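PDB 5LOZ: epsin-1 from Saccharomyces cerevisiae, which binds membranes rich in phosphatidylinositol 4,5-bisphosphate or 3,5-bisphosphate through its ENTH domain and is required for endocytosis and actin localization. Local coordinates for residues A[94-99]-A[108-113]. Numbering follows the deposited sequence.
Sequences EFRHED and IVRVKA
The guanidinium of Arg110 has Arg96 over one face and the backbone of Phe95 at its edge. Arg96 NH1 lies 4.3 Å from Arg110 NH1, toward the rim of the group. Arg110 NH1 lies in turn over one face of the Arg96 guanidinium, again toward the rim. This is an approach of two like charges, not a bond. The Phe95 ring meets Val109 obliquely. At the edge of the Arg110 group, Arg110 NH1 donates to Phe95 O over 2.8 Å, with an N-H...O angle of 163°. The acceptor lies in the guanidinium plane, and the donor lies in the carbonyl plane. Arg110 NH1 also donates to a water whose O is 2.9 Å away; the same water accepts from His97 N. One nitrogen therefore reaches two points of the loop backbone, one directly and one through water. CG and CD of Arg110 pass beside Phe95 O. Beyond them the chain bends at chi3 (-64°), and NH1 comes back to the same oxygen. Arg110 NH2 forms a salt bridge with Asp104, which would partly offset the nearby positive charge of Arg96. An alanine at Arg110 would probably leave Phe95 O and Asp104 without this partner and break the water link to His97 N.

Phe95 CD2 is 3.5 Å from Val109 CB and 3.6 Å from Val109 CG2. Val109 CG1 lies 3.7 Å from both Phe95 CB and CD2. With CG anti to the backbone N (chi1 175°), the ring lies against the side chain of Val109.

In this all-helical ENTH domain, the contact ties the loop between helices 86-91 and 106-121 to the first turns of the latter. Phe95 and Val109 both pack on Ile60 of helix 57-73, and Phe95 also touches Trp57 of that helix.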
ATOM      1  N   GLU A  94     -10.526   1.114 -11.184  1.00 12.70           N
ATOM      2  CA  GLU A  94     -11.927   1.283 -11.486  1.00 14.91           C
ATOM      3  C   GLU A  94     -12.877   1.007 -10.322  1.00 14.03           C
ATOM      4  O   GLU A  94     -14.082   0.943 -10.536  1.00 14.07           O
ATOM      5  CB  GLU A  94     -12.308   0.436 -12.716  1.00 16.18           C
ATOM      6  CG  GLU A  94     -11.907   1.023 -14.058  1.00 21.45           C
ATOM      7  CD  GLU A  94     -12.380   2.478 -14.254  1.00 27.21           C
ATOM      8  OE1 GLU A  94     -11.547   3.355 -14.575  1.00 37.31           O
ATOM      9  OE2 GLU A  94     -13.584   2.747 -14.062  1.00 29.92           O
ATOM     10  N   PHE A  95     -12.333   0.894  -9.097  1.00 13.22           N
ATOM     11  CA  PHE A  95     -13.119   0.709  -7.900  1.00 11.72           C
ATOM     12  C   PHE A  95     -14.144   1.839  -7.778  1.00 12.00           C
ATOM     13  O   PHE A  95     -13.869   3.001  -8.066  1.00 13.34           O
ATOM     14  CB  PHE A  95     -12.216   0.695  -6.658  1.00 11.28           C
ATOM     15  CG  PHE A  95     -12.941   0.620  -5.358  1.00  9.16           C
ATOM     16  CD1 PHE A  95     -13.318  -0.599  -4.819  1.00 10.40           C
ATOM     17  CD2 PHE A  95     -13.217   1.776  -4.629  1.00 10.59           C
ATOM     18  CE1 PHE A  95     -14.000  -0.666  -3.622  1.00 12.58           C
ATOM     19  CE2 PHE A  95     -13.867   1.700  -3.415  1.00  9.32           C
ATOM     20  CZ  PHE A  95     -14.246   0.496  -2.888  1.00  9.43           C
ATOM     21  N   ARG A  96     -15.324   1.520  -7.290  1.00 11.32           N
ATOM     22  CA  ARG A  96     -16.373   2.544  -7.136  1.00 13.94           C
ATOM     23  C   ARG A  96     -17.063   2.406  -5.785  1.00 13.55           C
ATOM     24  O   ARG A  96     -17.313   1.314  -5.300  1.00 11.69           O
ATOM     25  CB  ARG A  96     -17.439   2.426  -8.256  1.00 16.64           C
ATOM     26  CG  ARG A  96     -16.841   2.359  -9.664  1.00 21.66           C
ATOM     27  CD  ARG A  96     -17.942   2.505 -10.741  1.00 27.04           C
ATOM     28  NE  ARG A  96     -18.608   3.805 -10.646  1.00 29.86           N
ATOM     29  CZ  ARG A  96     -18.147   4.918 -11.194  1.00 29.88           C
ATOM     30  NH1 ARG A  96     -17.035   4.891 -11.925  1.00 28.59           N
ATOM     31  NH2 ARG A  96     -18.786   6.067 -11.010  1.00 29.18           N
ATOM     32  N   HIS A  97     -17.354   3.541  -5.188  1.00 14.99           N
ATOM     33  CA  HIS A  97     -18.029   3.576  -3.910  1.00 14.58           C
ATOM     34  C   HIS A  97     -18.573   4.971  -3.634  1.00 13.57           C
ATOM     35  O   HIS A  97     -17.863   5.950  -3.703  1.00 13.69           O
ATOM     36  CB  HIS A  97     -17.139   3.111  -2.757  1.00 15.22           C
ATOM     37  CG  HIS A  97     -17.857   3.004  -1.457  1.00 12.96           C
ATOM     38  ND1 HIS A  97     -18.586   1.892  -1.097  1.00 15.59           N
ATOM     39  CD2 HIS A  97     -17.984   3.888  -0.438  1.00 16.78           C
ATOM     40  CE1 HIS A  97     -19.120   2.086   0.094  1.00 15.60           C
ATOM     41  NE2 HIS A  97     -18.786   3.298   0.512  1.00 19.06           N
ATOM     42  N   GLU A  98     -19.876   5.034  -3.399  1.00 12.17           N
ATOM     43  CA  GLU A  98     -20.548   6.246  -2.958  1.00 12.27           C
ATOM     44  C   GLU A  98     -20.994   5.954  -1.559  1.00 11.67           C
ATOM     45  O   GLU A  98     -21.573   4.881  -1.312  1.00 14.73           O
ATOM     46  CB  GLU A  98     -21.749   6.514  -3.878  1.00 14.95           C
ATOM     47  CG  GLU A  98     -22.616   7.691  -3.472  1.00 17.77           C
ATOM     48  CD  GLU A  98     -23.705   7.967  -4.472  1.00 17.82           C
ATOM     49  OE1 GLU A  98     -23.495   8.804  -5.377  1.00 20.94           O
ATOM     50  OE2 GLU A  98     -24.784   7.390  -4.336  1.00 25.25           O
ATOM     51  N   ASP A  99     -20.701   6.843  -0.616  1.00 12.93           N
ATOM     52  CA  ASP A  99     -21.066   6.557   0.775  1.00 14.78           C
ATOM     53  C   ASP A  99     -22.504   6.987   1.069  1.00 15.98           C
ATOM     54  O   ASP A  99     -23.220   7.457   0.175  1.00 15.37           O
ATOM     55  CB  ASP A  99     -20.022   7.112   1.765  1.00 14.67           C
ATOM     56  CG  ASP A  99     -20.066   8.597   1.903  1.00 13.14           C
ATOM     57  OD1 ASP A  99     -20.977   9.224   1.320  1.00 13.70           O
ATOM     58  OD2 ASP A  99     -19.148   9.149   2.581  1.00 11.26           O
ATOM     59  N   ILE A 108     -10.847   8.148  -4.366  1.00 11.79           N
ATOM     60  CA  ILE A 108      -9.650   8.119  -3.560  1.00 12.00           C
ATOM     61  C   ILE A 108      -8.894   6.827  -3.871  1.00 10.63           C
ATOM     62  O   ILE A 108      -7.697   6.865  -4.121  1.00 12.92           O
ATOM     63  CB  ILE A 108      -9.983   8.264  -2.044  1.00 13.23           C
ATOM     64  CG1 ILE A 108     -10.595   9.651  -1.759  1.00 13.23           C
ATOM     65  CG2 ILE A 108      -8.741   8.040  -1.203  1.00 12.39           C
ATOM     66  CD1 ILE A 108     -11.252   9.850  -0.353  1.00 11.50           C
ATOM     67  N   VAL A 109      -9.585   5.694  -3.846  1.00 10.06           N
ATOM     68  CA  VAL A 109      -9.039   4.383  -4.225  1.00 11.64           C
ATOM     69  C   VAL A 109      -8.511   4.379  -5.646  1.00 12.37           C
ATOM     70  O   VAL A 109      -7.351   3.987  -5.868  1.00 11.26           O
ATOM     71  CB  VAL A 109     -10.058   3.263  -4.070  1.00 12.56           C
ATOM     72  CG1 VAL A 109      -9.493   1.901  -4.536  1.00 11.50           C
ATOM     73  CG2 VAL A 109     -10.549   3.153  -2.604  1.00 13.64           C
ATOM     74  N   ARG A 110      -9.329   4.880  -6.580  1.00 11.84           N
ATOM     75  CA  ARG A 110      -8.977   4.913  -7.995  1.00 11.57           C
ATOM     76  C   ARG A 110      -7.692   5.730  -8.265  1.00 11.52           C
ATOM     77  O   ARG A 110      -6.795   5.277  -9.023  1.00  8.18           O
ATOM     78  CB  ARG A 110     -10.138   5.488  -8.846  1.00 11.05           C
ATOM     79  CG  ARG A 110     -11.387   4.602  -8.886  1.00 11.75           C
ATOM     80  CD  ARG A 110     -12.282   4.981 -10.008  1.00 12.29           C
ATOM     81  NE  ARG A 110     -12.849   6.323  -9.928  1.00 12.39           N
ATOM     82  CZ  ARG A 110     -13.948   6.632  -9.213  1.00 14.21           C
ATOM     83  NH1 ARG A 110     -14.568   5.705  -8.523  1.00 12.00           N
ATOM     84  NH2 ARG A 110     -14.420   7.855  -9.176  1.00 10.95           N
ATOM     85  N   VAL A 111      -7.620   6.943  -7.703  1.00 10.90           N
ATOM     86  CA  VAL A 111      -6.419   7.768  -7.892  1.00 11.84           C
ATOM     87  C   VAL A 111      -5.137   7.085  -7.342  1.00 11.88           C
ATOM     88  O   VAL A 111      -4.107   7.005  -8.027  1.00 10.76           O
ATOM     89  CB  VAL A 111      -6.585   9.158  -7.336  1.00 12.34           C
ATOM     90  CG1 VAL A 111      -5.259   9.899  -7.362  1.00 14.28           C
ATOM     91  CG2 VAL A 111      -7.613   9.931  -8.174  1.00 13.12           C
ATOM     92  N   LYS A 112      -5.222   6.560  -6.142  1.00 10.72           N
ATOM     93  CA  LYS A 112      -4.079   5.816  -5.566  1.00 12.90           C
ATOM     94  C   LYS A 112      -3.644   4.587  -6.391  1.00 12.71           C
ATOM     95  O   LYS A 112      -2.440   4.356  -6.600  1.00 12.04           O
ATOM     96  CB  LYS A 112      -4.382   5.453  -4.116  1.00 12.66           C
ATOM     97  CG  LYS A 112      -4.343   6.675  -3.197  1.00 17.54           C
ATOM     98  CD  LYS A 112      -4.812   6.351  -1.810  1.00 22.31           C
ATOM     99  CE  LYS A 112      -4.877   7.609  -0.928  1.00 26.47           C
ATOM    100  NZ  LYS A 112      -3.546   8.252  -0.786  1.00 25.74           N
ATOM    101  N   ALA A 113      -4.621   3.817  -6.875  1.00 11.42           N
ATOM    102  CA  ALA A 113      -4.339   2.663  -7.737  1.00 10.64           C
ATOM    103  C   ALA A 113      -3.719   3.170  -9.044  1.00  9.62           C
ATOM    104  O   ALA A 113      -2.716   2.610  -9.515  1.00 12.71           O
ATOM    105  CB  ALA A 113      -5.589   1.839  -7.998  1.00  9.76           C
TER
HETATM  106  O   HOH W   1     -16.991   5.774  -6.890  1.00 15.22           O